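Local coordinates for protein serpin-ZX (Arabidopsis thaliana, PDB 3LE2) that inhibits serine and cysteine proteases, among them metacaspase-9 and RD21A, through an exposed reactive centre loop whose cleavage leaves the target covalently bound, at residues A172-G177 and K330-V335. Sequence-based numbering, arbitrary orientation. Where two conformers were deposited one is given.
Sequences ALYFKG and KACIEV
Cys332 and Tyr174 meet where two parallel strands, 172-176 and 330-335, begin to part. In one of the two modelled positions of the cysteine, Cys332 SG lies 3.4 Å from Tyr174 CD1, a sulfur-aromatic contact made obliquely, neither over the ring face nor at its edge. Before this point the strands pair directly: Leu173 N donates to Lys330 O at 3.1 Å. Beyond it the CA atoms of Lys176 and Glu334 stand 7.4 Å apart, and water takes over the bonding. One water accepts from Phe175 N and lies within bonding distance of Leu173 O and Cys332 O; another accepts from Gly177 N and reaches Glu334 O weakly. On the same face as Tyr174 and Cys332, the extended side chains of Lys176 and Glu334 cross, Lys176 NZ 4.3 Å from Glu334 OE1, too far for a salt bridge but joined by a water that binds NZ and, weakly, OE1. On the other face, Leu173 and Ala331 both rest on Phe384. This water-filled divergence lies between the two central parallel strands of serpin beta-sheet A, the seam that opens when the cleaved reactive centre loop inserts as a new strand; it is consistent with the native, stressed form.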
loop_
_atom_site.group_PDB
_atom_site.type_symbol
_atom_site.label_atom_id
_atom_site.label_comp_id
_atom_site.label_asym_id
_atom_site.label_seq_id
_atom_site.Cartn_x
_atom_site.Cartn_y
_atom_site.Cartn_z
ATOM N N ALA A 172 -6.496 6.288 5.090
ATOM C CA ALA A 172 -7.045 5.059 4.533
ATOM C C ALA A 172 -6.987 5.108 3.015
ATOM O O ALA A 172 -7.108 6.168 2.413
ATOM C CB ALA A 172 -8.479 4.849 5.014
ATOM N N LEU A 173 -6.784 3.957 2.394
ATOM C CA LEU A 173 -6.822 3.880 0.944
ATOM C C LEU A 173 -7.665 2.681 0.550
ATOM O O LEU A 173 -7.340 1.542 0.899
ATOM C CB LEU A 173 -5.406 3.777 0.336
ATOM C CG LEU A 173 -5.318 3.766 -1.202
ATOM C CD1 LEU A 173 -5.835 5.073 -1.798
ATOM C CD2 LEU A 173 -3.906 3.473 -1.742
ATOM N N TYR A 174 -8.760 2.947 -0.158
ATOM C CA TYR A 174 -9.563 1.883 -0.751
ATOM C C TYR A 174 -9.266 1.790 -2.245
ATOM O O TYR A 174 -9.173 2.801 -2.939
ATOM C CB TYR A 174 -11.064 2.107 -0.498
ATOM C CG TYR A 174 -11.976 1.115 -1.193
ATOM C CD1 TYR A 174 -12.355 -0.066 -0.561
ATOM C CD2 TYR A 174 -12.466 1.354 -2.483
ATOM C CE1 TYR A 174 -13.204 -0.989 -1.180
ATOM C CE2 TYR A 174 -13.317 0.431 -3.119
ATOM C CZ TYR A 174 -13.679 -0.738 -2.452
ATOM O OH TYR A 174 -14.506 -1.671 -3.040
ATOM N N PHE A 175 -9.120 0.568 -2.733
ATOM C CA PHE A 175 -8.892 0.322 -4.148
ATOM C C PHE A 175 -9.698 -0.895 -4.545
ATOM O O PHE A 175 -9.733 -1.893 -3.824
ATOM C CB PHE A 175 -7.393 0.092 -4.405
ATOM C CG PHE A 175 -7.047 -0.419 -5.798
ATOM C CD1 PHE A 175 -6.596 0.444 -6.776
ATOM C CD2 PHE A 175 -7.085 -1.773 -6.092
ATOM C CE1 PHE A 175 -6.240 -0.022 -8.036
ATOM C CE2 PHE A 175 -6.721 -2.246 -7.353
ATOM C CZ PHE A 175 -6.305 -1.370 -8.320
ATOM N N LYS A 176 -10.368 -0.799 -5.681
ATOM C CA LYS A 176 -11.005 -1.969 -6.262
ATOM C C LYS A 176 -10.928 -1.851 -7.763
ATOM O O LYS A 176 -11.359 -0.849 -8.333
ATOM C CB LYS A 176 -12.462 -2.111 -5.817
ATOM C CG LYS A 176 -13.157 -3.309 -6.451
ATOM C CD LYS A 176 -14.464 -3.621 -5.757
ATOM C CE LYS A 176 -15.170 -4.807 -6.394
ATOM N NZ LYS A 176 -16.481 -5.079 -5.708
ATOM N N GLY A 177 -10.362 -2.868 -8.400
ATOM C CA GLY A 177 -10.176 -2.842 -9.834
ATOM C C GLY A 177 -10.685 -4.105 -10.494
ATOM O O GLY A 177 -10.711 -5.173 -9.886
ATOM N N LYS A 330 -5.370 2.335 7.423
ATOM C CA LYS A 330 -6.205 1.218 7.051
ATOM C C LYS A 330 -6.225 1.040 5.536
ATOM O O LYS A 330 -6.291 2.017 4.774
ATOM C CB LYS A 330 -7.631 1.416 7.575
ATOM C CG LYS A 330 -8.596 0.256 7.259
ATOM C CD LYS A 330 -8.621 -0.795 8.361
ATOM C CE LYS A 330 -10.045 -1.263 8.629
ATOM N NZ LYS A 330 -10.192 -1.941 9.942
ATOM N N ALA A 331 -6.189 -0.224 5.126
ATOM C CA ALA A 331 -6.199 -0.612 3.740
ATOM C C ALA A 331 -6.997 -1.902 3.609
ATOM O O ALA A 331 -7.150 -2.648 4.576
ATOM C CB ALA A 331 -4.772 -0.837 3.278
ATOM N N CYS A 332 -7.508 -2.175 2.417
ATOM C CA CYS A 332 -8.139 -3.470 2.166
ATOM C C CYS A 332 -7.814 -3.932 0.748
ATOM O O CYS A 332 -7.482 -3.124 -0.116
ATOM C CB CYS A 332 -9.652 -3.393 2.355
ATOM S SG CYS A 332 -10.417 -2.362 1.118
ATOM N N ILE A 333 -7.909 -5.236 0.520
ATOM C CA ILE A 333 -7.562 -5.812 -0.769
ATOM C C ILE A 333 -8.491 -6.970 -1.061
ATOM O O ILE A 333 -9.079 -7.567 -0.152
ATOM C CB ILE A 333 -6.082 -6.261 -0.848
ATOM C CG1 ILE A 333 -5.685 -6.548 -2.302
ATOM C CG2 ILE A 333 -5.832 -7.473 0.042
ATOM C CD1 ILE A 333 -5.746 -5.328 -3.221
ATOM N N GLU A 334 -8.652 -7.264 -2.341
ATOM C CA GLU A 334 -9.505 -8.364 -2.747
ATOM C C GLU A 334 -9.053 -8.916 -4.078
ATOM O O GLU A 334 -8.702 -8.163 -4.991
ATOM C CB GLU A 334 -10.949 -7.907 -2.857
ATOM C CG GLU A 334 -11.824 -8.916 -3.556
ATOM C CD GLU A 334 -13.282 -8.505 -3.564
ATOM O OE1 GLU A 334 -13.565 -7.286 -3.510
ATOM O OE2 GLU A 334 -14.144 -9.409 -3.626
ATOM N N VAL A 335 -9.063 -10.237 -4.176
ATOM C CA VAL A 335 -8.776 -10.908 -5.430
ATOM C C VAL A 335 -9.885 -11.907 -5.765
ATOM O O VAL A 335 -10.131 -12.855 -5.016
ATOM C CB VAL A 335 -7.403 -11.618 -5.389
ATOM C CG1 VAL A 335 -7.281 -12.617 -6.522
ATOM C CG2 VAL A 335 -6.280 -10.598 -5.447
HETATM O O HOH W 1 -8.597 -0.985 -0.765
HETATM O O HOH W 2 -16.233 -7.541 -5.329
HETATM O O HOH W 3 -9.530 -5.188 -6.632
#